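Local coordinates for geranyltranstransferase (Methylococcus capsulatus, PDB 3TS7), which probably catalyses the magnesium-dependent head-to-tail condensation of isoprenyl diphosphates to farnesyl diphosphate, at residues E18-E21 with R22-A26; R33-E36 with R37-Q40; K173-L177 with P178-N182; R291-A294 with R295-Q299. One frame throughout, in Å; residues are numbered along the deposited sequence.

Contact 1. Residues E18-E21 with R22-A26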
loop_
_atom_site.group_PDB
_atom_site.type_symbol
_atom_site.label_atom_id
_atom_site.label_comp_id
_atom_site.label_asym_id
_atom_site.label_seq_id
_atom_site.Cartn_x
_atom_site.Cartn_y
_atom_site.Cartn_z
ATOM N N GLU B 18 21.845 2.265 12.536
ATOM C CA GLU B 18 21.425 3.182 13.592
ATOM C C GLU B 18 20.671 4.387 13.034
ATOM O O GLU B 18 19.655 4.800 13.602
ATOM C CB GLU B 18 22.627 3.634 14.417
ATOM C CG GLU B 18 23.179 2.541 15.339
ATOM C CD GLU B 18 24.623 2.790 15.779
ATOM O OE1 GLU B 18 25.151 3.903 15.546
ATOM O OE2 GLU B 18 25.234 1.862 16.358
ATOM N N ARG B 19 21.163 4.932 11.921
ATOM C CA ARG B 19 20.525 6.069 11.249
ATOM C C ARG B 19 19.124 5.721 10.730
ATOM O O ARG B 19 18.186 6.505 10.903
ATOM C CB ARG B 19 21.399 6.607 10.120
ATOM C CG ARG B 19 20.802 7.792 9.410
ATOM C CD ARG B 19 21.602 8.183 8.201
ATOM N NE ARG B 19 21.030 9.379 7.588
ATOM C CZ ARG B 19 21.596 10.578 7.592
ATOM N NH1 ARG B 19 22.786 10.751 8.162
ATOM N NH2 ARG B 19 20.979 11.601 7.007
ATOM N N VAL B 20 18.969 4.543 10.125
ATOM C CA VAL B 20 17.637 4.100 9.688
ATOM C C VAL B 20 16.706 3.757 10.879
ATOM O O VAL B 20 15.499 3.982 10.796
ATOM C CB VAL B 20 17.709 2.923 8.661
ATOM C CG1 VAL B 20 17.962 1.603 9.361
ATOM C CG2 VAL B 20 16.432 2.858 7.816
ATOM N N GLU B 21 17.258 3.231 11.976
ATOM C CA GLU B 21 16.453 2.903 13.147
ATOM C C GLU B 21 15.747 4.149 13.688
ATOM O O GLU B 21 14.561 4.090 14.036
ATOM C CB GLU B 21 17.309 2.287 14.255
ATOM C CG GLU B 21 16.526 1.781 15.479
ATOM C CD GLU B 21 15.756 0.492 15.220
ATOM O OE1 GLU B 21 14.819 0.201 15.991
ATOM O OE2 GLU B 21 16.083 -0.243 14.260
ATOM N N ARG B 22 16.481 5.259 13.741
ATOM C CA ARG B 22 15.957 6.555 14.183
ATOM C C ARG B 22 15.012 7.167 13.159
ATOM O O ARG B 22 14.043 7.848 13.519
ATOM C CB ARG B 22 17.099 7.532 14.458
ATOM C CG ARG B 22 17.991 7.176 15.671
ATOM C CD ARG B 22 18.938 8.322 16.035
ATOM N NE ARG B 22 19.429 9.040 14.852
ATOM C CZ ARG B 22 20.581 8.796 14.219
ATOM N NH1 ARG B 22 21.406 7.844 14.648
ATOM N NH2 ARG B 22 20.914 9.516 13.145
ATOM N N ALA B 23 15.286 6.919 11.881
ATOM C CA ALA B 23 14.479 7.506 10.820
ATOM C C ALA B 23 13.117 6.809 10.726
ATOM O O ALA B 23 12.093 7.476 10.489
ATOM C CB ALA B 23 15.226 7.507 9.487
ATOM N N LEU B 24 13.106 5.491 10.964
ATOM C CA LEU B 24 11.859 4.712 11.014
ATOM C C LEU B 24 10.991 5.109 12.219
ATOM O O LEU B 24 9.784 5.299 12.074
ATOM C CB LEU B 24 12.131 3.198 11.035
ATOM C CG LEU B 24 12.800 2.593 9.792
ATOM C CD1 LEU B 24 13.518 1.290 10.136
ATOM C CD2 LEU B 24 11.827 2.388 8.661
ATOM N N ASP B 25 11.623 5.221 13.389
ATOM C CA ASP B 25 10.978 5.687 14.624
ATOM C C ASP B 25 10.343 7.074 14.439
ATOM O O ASP B 25 9.199 7.296 14.849
ATOM C CB ASP B 25 11.990 5.713 15.779
ATOM C CG ASP B 25 11.372 6.171 17.099
ATOM O OD1 ASP B 25 10.205 5.831 17.378
ATOM O OD2 ASP B 25 12.061 6.879 17.858
ATOM N N ALA B 26 11.076 7.982 13.794
ATOM C CA ALA B 26 10.577 9.318 13.499
ATOM C C ALA B 26 9.380 9.329 12.537
ATOM O O ALA B 26 8.582 10.266 12.565
ATOM C CB ALA B 26 11.707 10.228 12.980
#

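Contact 2. Residues R33-E36 with R37-Q40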
loop_
_atom_site.group_PDB
_atom_site.type_symbol
_atom_site.label_atom_id
_atom_site.label_comp_id
_atom_site.label_asym_id
_atom_site.label_seq_id
_atom_site.Cartn_x
_atom_site.Cartn_y
_atom_site.Cartn_z
ATOM N N ARG B 33 -0.334 7.130 21.130
ATOM C CA ARG B 33 -1.410 7.835 20.465
ATOM C C ARG B 33 -2.357 6.844 19.815
ATOM O O ARG B 33 -1.977 5.708 19.503
ATOM C CB ARG B 33 -0.872 8.862 19.468
ATOM C CG ARG B 33 0.027 9.888 20.121
ATOM C CD ARG B 33 0.289 11.083 19.224
ATOM N NE ARG B 33 -0.832 12.019 19.230
ATOM C CZ ARG B 33 -1.011 12.986 20.129
ATOM N NH1 ARG B 33 -0.143 13.164 21.118
ATOM N NH2 ARG B 33 -2.068 13.779 20.041
ATOM N N MET B 34 -3.596 7.287 19.638
ATOM C CA MET B 34 -4.683 6.462 19.128
ATOM C C MET B 34 -4.550 6.279 17.611
ATOM O O MET B 34 -4.175 7.231 16.923
ATOM C CB MET B 34 -6.010 7.153 19.461
ATOM C CG MET B 34 -7.226 6.248 19.500
ATOM S SD MET B 34 -8.654 7.045 20.265
ATOM C CE MET B 34 -8.172 7.062 22.001
ATOM N N PRO B 35 -4.824 5.057 17.084
ATOM C CA PRO B 35 -5.084 3.766 17.761
ATOM C C PRO B 35 -3.811 3.093 18.294
ATOM O O PRO B 35 -2.867 2.871 17.535
ATOM C CB PRO B 35 -5.733 2.914 16.661
ATOM C CG PRO B 35 -5.267 3.513 15.385
ATOM C CD PRO B 35 -5.111 4.975 15.637
ATOM N N GLU B 36 -3.811 2.752 19.583
ATOM C CA GLU B 36 -2.592 2.356 20.302
ATOM C C GLU B 36 -2.032 0.977 19.974
ATOM O O GLU B 36 -0.843 0.847 19.684
ATOM C CB GLU B 36 -2.791 2.477 21.812
ATOM C CG GLU B 36 -2.671 3.904 22.329
ATOM C CD GLU B 36 -2.442 3.968 23.826
ATOM O OE1 GLU B 36 -2.485 2.910 24.493
ATOM O OE2 GLU B 36 -2.214 5.081 24.339
ATOM N N ARG B 37 -2.888 -0.038 20.049
ATOM C CA ARG B 37 -2.537 -1.407 19.703
ATOM C C ARG B 37 -2.001 -1.507 18.256
ATOM O O ARG B 37 -0.969 -2.143 18.030
ATOM C CB ARG B 37 -3.753 -2.310 19.907
ATOM C CG ARG B 37 -3.552 -3.780 19.581
ATOM C CD ARG B 37 -4.781 -4.564 20.011
ATOM N NE ARG B 37 -4.649 -6.016 19.879
ATOM C CZ ARG B 37 -3.947 -6.796 20.702
ATOM N NH1 ARG B 37 -3.912 -8.107 20.490
ATOM N NH2 ARG B 37 -3.277 -6.280 21.729
ATOM N N LEU B 38 -2.696 -0.868 17.304
ATOM C CA LEU B 38 -2.253 -0.805 15.906
ATOM C C LEU B 38 -0.877 -0.148 15.767
ATOM O O LEU B 38 -0.003 -0.688 15.086
ATOM C CB LEU B 38 -3.276 -0.092 15.009
ATOM C CG LEU B 38 -2.821 0.139 13.557
ATOM C CD1 LEU B 38 -2.798 -1.168 12.774
ATOM C CD2 LEU B 38 -3.667 1.148 12.834
ATOM N N HIS B 39 -0.678 0.990 16.431
ATOM C CA HIS B 39 0.610 1.698 16.375
ATOM C C HIS B 39 1.757 0.895 16.970
ATOM O O HIS B 39 2.883 0.922 16.457
ATOM C CB HIS B 39 0.545 3.060 17.068
ATOM C CG HIS B 39 -0.273 4.083 16.340
ATOM N ND1 HIS B 39 -0.632 5.284 16.911
ATOM C CD2 HIS B 39 -0.815 4.081 15.097
ATOM C CE1 HIS B 39 -1.346 5.986 16.046
ATOM N NE2 HIS B 39 -1.470 5.278 14.936
ATOM N N GLN B 40 1.469 0.184 18.052
ATOM C CA GLN B 40 2.469 -0.639 18.721
ATOM C C GLN B 40 2.783 -1.912 17.926
ATOM O O GLN B 40 3.879 -2.448 18.037
ATOM C CB GLN B 40 2.016 -1.001 20.138
ATOM C CG GLN B 40 2.093 0.149 21.143
ATOM C CD GLN B 40 1.149 -0.043 22.318
ATOM O OE1 GLN B 40 0.890 -1.167 22.746
ATOM N NE2 GLN B 40 0.618 1.057 22.837
#

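Contact 3. Residues K173-L177 with P178-N182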
loop_
_atom_site.group_PDB
_atom_site.type_symbol
_atom_site.label_atom_id
_atom_site.label_comp_id
_atom_site.label_asym_id
_atom_site.label_seq_id
_atom_site.Cartn_x
_atom_site.Cartn_y
_atom_site.Cartn_z
ATOM N N LYS B 173 5.131 -27.911 -7.596
ATOM C CA LYS B 173 5.545 -27.881 -9.004
ATOM C C LYS B 173 7.056 -27.894 -9.255
ATOM O O LYS B 173 7.865 -27.598 -8.367
ATOM C CB LYS B 173 4.907 -26.685 -9.727
ATOM C CG LYS B 173 3.404 -26.800 -9.908
ATOM C CD LYS B 173 2.923 -25.909 -11.041
ATOM C CE LYS B 173 1.504 -26.265 -11.458
ATOM N NZ LYS B 173 1.123 -25.580 -12.727
ATOM N N LYS B 174 7.410 -28.263 -10.484
ATOM C CA LYS B 174 8.786 -28.248 -10.963
ATOM C C LYS B 174 8.888 -27.193 -12.063
ATOM O O LYS B 174 8.346 -27.362 -13.162
ATOM C CB LYS B 174 9.208 -29.642 -11.470
ATOM C CG LYS B 174 10.617 -29.709 -12.082
ATOM C CD LYS B 174 11.138 -31.143 -12.211
ATOM C CE LYS B 174 11.966 -31.570 -10.995
ATOM N NZ LYS B 174 13.341 -30.973 -10.982
ATOM N N LEU B 175 9.568 -26.098 -11.747
ATOM C CA LEU B 175 9.741 -25.000 -12.684
ATOM C C LEU B 175 11.075 -25.156 -13.389
ATOM O O LEU B 175 12.001 -25.719 -12.835
ATOM C CB LEU B 175 9.716 -23.666 -11.931
ATOM C CG LEU B 175 8.506 -23.311 -11.058
ATOM C CD1 LEU B 175 8.813 -22.074 -10.220
ATOM C CD2 LEU B 175 7.277 -23.086 -11.918
ATOM N N ASP B 176 11.164 -24.652 -14.611
ATOM C CA ASP B 176 12.427 -24.504 -15.331
ATOM C C ASP B 176 13.296 -23.413 -14.682
ATOM O O ASP B 176 12.884 -22.776 -13.708
ATOM C CB ASP B 176 12.134 -24.127 -16.782
ATOM C CG ASP B 176 11.176 -22.945 -16.898
ATOM O OD1 ASP B 176 11.301 -22.166 -17.863
ATOM O OD2 ASP B 176 10.292 -22.790 -16.023
ATOM N N LEU B 177 14.500 -23.205 -15.210
ATOM C CA LEU B 177 15.356 -22.118 -14.721
ATOM C C LEU B 177 14.770 -20.705 -14.933
ATOM O O LEU B 177 14.713 -19.941 -13.962
ATOM C CB LEU B 177 16.816 -22.236 -15.213
ATOM C CG LEU B 177 17.813 -21.193 -14.654
ATOM C CD1 LEU B 177 17.953 -21.286 -13.118
ATOM C CD2 LEU B 177 19.183 -21.296 -15.336
ATOM N N PRO B 178 14.323 -20.360 -16.168
ATOM C CA PRO B 178 13.733 -19.031 -16.333
ATOM C C PRO B 178 12.504 -18.820 -15.444
ATOM O O PRO B 178 12.284 -17.701 -14.972
ATOM C CB PRO B 178 13.308 -19.005 -17.810
ATOM C CG PRO B 178 14.165 -20.023 -18.474
ATOM C CD PRO B 178 14.355 -21.093 -17.455
ATOM N N GLY B 179 11.738 -19.890 -15.218
ATOM C CA GLY B 179 10.536 -19.854 -14.393
ATOM C C GLY B 179 10.801 -19.604 -12.917
ATOM O O GLY B 179 10.077 -18.833 -12.267
ATOM N N LEU B 180 11.825 -20.262 -12.379
ATOM C CA LEU B 180 12.212 -20.060 -10.993
ATOM C C LEU B 180 12.853 -18.681 -10.805
ATOM O O LEU B 180 12.617 -18.019 -9.791
ATOM C CB LEU B 180 13.140 -21.173 -10.522
ATOM C CG LEU B 180 13.746 -21.109 -9.122
ATOM C CD1 LEU B 180 12.652 -21.178 -8.062
ATOM C CD2 LEU B 180 14.785 -22.224 -8.925
ATOM N N GLU B 181 13.643 -18.251 -11.787
ATOM C CA GLU B 181 14.246 -16.928 -11.755
ATOM C C GLU B 181 13.162 -15.830 -11.754
ATOM O O GLU B 181 13.200 -14.943 -10.902
ATOM C CB GLU B 181 15.285 -16.752 -12.881
ATOM C CG GLU B 181 16.600 -17.539 -12.598
ATOM C CD GLU B 181 17.734 -17.302 -13.605
ATOM O OE1 GLU B 181 17.658 -16.377 -14.426
ATOM O OE2 GLU B 181 18.730 -18.052 -13.566
ATOM N N ASN B 182 12.174 -15.948 -12.645
ATOM C CA ASN B 182 11.093 -14.955 -12.793
ATOM C C ASN B 182 10.303 -14.693 -11.514
ATOM O O ASN B 182 9.952 -13.551 -11.192
ATOM C CB ASN B 182 10.122 -15.360 -13.911
ATOM C CG ASN B 182 8.845 -14.511 -13.914
ATOM O OD1 ASN B 182 8.849 -13.381 -14.390
ATOM N ND2 ASN B 182 7.757 -15.062 -13.392
#

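Contact 4. Residues R291-A294 with R295-Q299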
loop_
_atom_site.group_PDB
_atom_site.type_symbol
_atom_site.label_atom_id
_atom_site.label_comp_id
_atom_site.label_asym_id
_atom_site.label_seq_id
_atom_site.Cartn_x
_atom_site.Cartn_y
_atom_site.Cartn_z
ATOM N N ARG B 291 30.909 -2.881 -4.038
ATOM C CA ARG B 291 31.697 -4.080 -4.299
ATOM C C ARG B 291 31.732 -4.981 -3.072
ATOM O O ARG B 291 31.517 -6.187 -3.176
ATOM C CB ARG B 291 33.118 -3.705 -4.779
ATOM C CG ARG B 291 33.161 -3.138 -6.189
ATOM C CD ARG B 291 34.572 -2.748 -6.714
ATOM N NE ARG B 291 34.439 -2.049 -7.993
ATOM C CZ ARG B 291 34.451 -0.728 -8.159
ATOM N NH1 ARG B 291 34.261 -0.221 -9.353
ATOM N NH2 ARG B 291 34.640 0.091 -7.139
ATOM N N GLU B 292 31.966 -4.394 -1.906
ATOM C CA GLU B 292 31.991 -5.142 -0.661
ATOM C C GLU B 292 30.595 -5.556 -0.188
ATOM O O GLU B 292 30.416 -6.635 0.408
ATOM C CB GLU B 292 32.675 -4.312 0.432
ATOM C CG GLU B 292 34.159 -4.057 0.153
ATOM C CD GLU B 292 35.019 -5.313 0.296
ATOM O OE1 GLU B 292 36.001 -5.449 -0.463
ATOM O OE2 GLU B 292 34.722 -6.165 1.162
ATOM N N LEU B 293 29.620 -4.683 -0.418
ATOM C CA LEU B 293 28.237 -4.982 -0.053
ATOM C C LEU B 293 27.684 -6.174 -0.876
ATOM O O LEU B 293 26.983 -7.021 -0.325
ATOM C CB LEU B 293 27.353 -3.743 -0.212
ATOM C CG LEU B 293 25.921 -3.849 0.317
ATOM C CD1 LEU B 293 25.897 -4.115 1.840
ATOM C CD2 LEU B 293 25.132 -2.596 -0.036
ATOM N N ALA B 294 28.022 -6.237 -2.170
ATOM C CA ALA B 294 27.714 -7.414 -2.999
ATOM C C ALA B 294 28.142 -8.731 -2.335
ATOM O O ALA B 294 27.310 -9.625 -2.145
ATOM C CB ALA B 294 28.318 -7.281 -4.371
ATOM N N ARG B 295 29.409 -8.830 -1.936
ATOM C CA ARG B 295 29.914 -10.037 -1.267
ATOM C C ARG B 295 29.185 -10.363 0.029
ATOM O O ARG B 295 28.803 -11.509 0.254
ATOM C CB ARG B 295 31.435 -9.980 -1.025
ATOM C CG ARG B 295 31.922 -11.158 -0.165
ATOM C CD ARG B 295 33.408 -11.219 0.113
ATOM N NE ARG B 295 33.976 -9.956 0.578
ATOM C CZ ARG B 295 35.212 -9.827 1.063
ATOM N NH1 ARG B 295 36.011 -10.887 1.150
ATOM N NH2 ARG B 295 35.660 -8.638 1.445
ATOM N N PHE B 296 28.990 -9.351 0.868
ATOM C CA PHE B 296 28.318 -9.513 2.153
ATOM C C PHE B 296 26.890 -10.065 2.010
ATOM O O PHE B 296 26.493 -10.995 2.719
ATOM C CB PHE B 296 28.295 -8.165 2.894
ATOM C CG PHE B 296 27.513 -8.199 4.169
ATOM C CD1 PHE B 296 26.196 -7.752 4.205
ATOM C CD2 PHE B 296 28.085 -8.698 5.338
ATOM C CE1 PHE B 296 25.453 -7.805 5.392
ATOM C CE2 PHE B 296 27.358 -8.738 6.531
ATOM C CZ PHE B 296 26.037 -8.298 6.555
ATOM N N ILE B 297 26.127 -9.465 1.104
ATOM C CA ILE B 297 24.731 -9.854 0.883
ATOM C C ILE B 297 24.681 -11.267 0.271
ATOM O O ILE B 297 23.972 -12.134 0.782
ATOM C CB ILE B 297 23.998 -8.817 -0.003
ATOM C CG1 ILE B 297 23.805 -7.499 0.767
ATOM C CG2 ILE B 297 22.646 -9.365 -0.542
ATOM C CD1 ILE B 297 23.224 -6.368 -0.095
ATOM N N ILE B 298 25.480 -11.500 -0.772
ATOM C CA ILE B 298 25.458 -12.776 -1.501
ATOM C C ILE B 298 25.879 -13.957 -0.631
ATOM O O ILE B 298 25.183 -14.979 -0.614
ATOM C CB ILE B 298 26.269 -12.724 -2.820
ATOM C CG1 ILE B 298 25.599 -11.763 -3.801
ATOM C CG2 ILE B 298 26.394 -14.128 -3.462
ATOM C CD1 ILE B 298 26.478 -11.341 -4.959
ATOM N N GLN B 299 26.955 -13.797 0.142
ATOM C CA GLN B 299 27.466 -14.886 0.985
ATOM C C GLN B 299 26.675 -15.042 2.292
ATOM O O GLN B 299 26.975 -15.913 3.108
ATOM C CB GLN B 299 28.975 -14.719 1.232
ATOM C CG GLN B 299 29.830 -14.995 -0.019
ATOM C CD GLN B 299 31.316 -14.752 0.196
ATOM O OE1 GLN B 299 31.791 -14.703 1.325
ATOM N NE2 GLN B 299 32.052 -14.596 -0.895
#

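Contact 1. Residues E18-E21 with R22-A26
Arg22 folds its guanidinium back over the preceding turn, so that one face of the group lies over Arg19 CA, with Arg22 NH2 4.0 Å from that atom. The setting is about two and a half turns of helix 5-27, buried on one flank and polar on the other, in the all-helical isoprenoid synthase fold. The return of the chain comes from chi3 of Arg22, bent to -36°, which carries CZ to 4.1 Å from Glu18 O. Arg19, by contrast, runs extended from CG to NE, with the two guanidinium planes 64° apart. Their like charges stay separate: Arg19 NH1 and Arg22 NH2 are 5.5 Å apart, and Arg19 is paired instead with Asp70 and Asp73. The carboxylate of Glu21 likewise leaves the helix, meeting Arg52 in a salt bridge and the backbone N of Gly48 in a hydrogen bond.

On the buried side Val20 and Leu24 lie alongside each other and point the same way, CG2 of Val20 touching CD1 of Leu24 at 4.0 Å. Tyr59 and Pro55 of helix 53-65 meet Val20, while Phe81 and Cys77 of helix 73-90 meet Leu24, so this strip packs on both. The backbone beneath keeps the i to i+4 bonds of an alpha helix, the shortest across the contact running from Leu24 N to Val20 O at 2.8 Å, with an N-H...O angle of 161°.

Contact 2. Residues R33-E36 with R37-Q40
His39 turns its imidazole back over the start of its own helix, and Pro35 O sits over one face of the ring, 3.1 Å above the plane and displaced toward the rim. CG of His39 stands anti to the carbonyl carbon (chi1 -70°), which swings the ring toward the 33-36 segment. There His39 ND1 reaches Arg33 O at 3.0 Å, but the bond is weak because its N-H...O angle is only 121°; a second weak bond from ND1 goes to Ala30 O. Pro35 O itself accepts the backbone N of His39 at 3.1 Å, so one carbonyl oxygen both lies over the ring face and accepts the first-turn hydrogen bond. Pro35 follows a cis peptide bond and occupies the N-cap position of helix 36-46. Its CD lies 3.7 Å from His39 NE2, the two side chains crossing at a slant, whereas its CG meets Leu38 CD2 at 3.8 Å, alongside. With an alanine in place of His39, the carbonyls of Arg33 and Ala30 would probably lose their shared weak donor and Pro35 CD its ring neighbour, though Pro35 O would keep its backbone bond.

Glu36 and Gln40 run side by side, with carboxylate and amide planes 49° apart and Glu36 CB 3.8 Å from Gln40 NE2. That amide nitrogen bonds Ala31 O, back in the same loop. Helix 113-133 receives Leu38 on Leu118, Arg37 pairs with Asp112 just before that helix, and Gly162 and Ala165 of the second subunit pack on Pro35 and Leu38, placing the turn at the dimer interface.

Contact 3. Residues K173-L177 with P178-N182
Glu181 reaches back over Leu177, one turn earlier, along a chain extended beyond CG. Its CB lies 3.4 Å from Leu177 O, the same carbonyl that receives Glu181 N at 3.0 Å. The first torsion, with CG anti to the carbonyl carbon (chi1 -74°), keeps Glu181 CG 3.3 Å from Leu177 O and also brings it beside Leu177 CD1. CD continues past the leucine methyl, and at the tip Glu181 OE2 rests 3.4 Å from Leu177 CD1 and equally near CG, an oxygen against aliphatic carbon rather than a polar pair. Tyr256 and Lys268 also touch the Glu181 side chain. Cut back to an alanine, this residue would probably leave Leu177 CG and CD1 uncovered on one flank and open a gap facing Tyr256 and Lys268.

Before the helix, Leu175 CD1 lies 4.0 Å from Leu180 CA, laying the incoming loop against the first turn. Asp176 takes the N-cap position with its CG held between the backbone N and the carbonyl carbon (chi1 51°). Its side chain crosses that of Pro178 at about a right angle, Asp176 OD1 lying 3.3 Å from Pro178 CD, while OD2 approaches Gly179 N. The main chain of Asp176 supplies the first helical acceptor, bonded by Leu180 N with an N-H...O angle of 157°. Leu175, just before the N-cap, packed on Leu180, four residues after it, forms a hydrophobic staple that starts helix 177-201 of the isoprenoid synthase fold.

Contact 4. Residues R291-A294 with R295-Q299
Leu293 and Ile297 make the close apolar contact of this helix, Leu293 CG meeting Ile297 CD1 at 3.7 Å with the two chains set at an angle to each other. CG1 of Ile297, set anti to the carbonyl carbon (chi1 -69°), leans back toward the N-terminal end, which brings CD1 against the leucine. Leu293 CD1 also approaches Phe296 CD1, more loosely, at 4.3 Å. One residue further on, Ile298 repeats the backward lean: its CG1 lies 3.2 Å from Ala294 O, and its CD1 reaches the Ala294 methyl only at 4.5 Å. Leu293, Ala294, Ile297 and Ile298 are all buried, since Tyr217, Ile221 and Ala224 of helix 208-237 and Leu57, Ala60 and Met53 of helix 53-65 pack against them.

Helix 288-298 thus lies between neighbouring helices of the all-alpha isoprenoid synthase fold, its i to i+4 bonds regular: Ile297 N to Leu293 O is 3.0 Å and nearly straight at 167°.

The more open flank is polar. Glu292 and Arg295 lie side by side, pointing the same way, and are joined by a salt bridge three residues apart, Arg295 NH2 to Glu292 OE2 at 2.7 Å. The oxygen offers its syn lone pair and lies in the guanidinium plane, at its edge, although the carboxylate and guanidinium planes themselves are turned 70° apart. A bend at chi2 of Glu292 and another at chi3 of Arg295 bring the groups together. Glu6 of helix 5-27 adds a long, weak ion pair to the same NH2, whereas Arg291 turns away to Asp288 and to the carbonyls of Phe283 and Gly284.

Overall arrangement
Contacts 1 and 4 lie within helices and each turns an apolar strip onto helix 53-65, although their centres are 23 Å apart; contact 4 is nearer the chain's centre and has no fully exposed residue among those that touch. Contacts 2 and 3 are instead helix starts, 42 Å apart between centres, where loop residues close against the first turn. Both reach the second subunit: contact 2, partly buried, through Pro35 and Leu38, and contact 3, at the surface, through Asn182, which packs on Met34 of the other copy. Charge is spent differently too: contact 4 closes a salt bridge between its segments, whereas the charged ends of contact 1 mostly bind elsewhere.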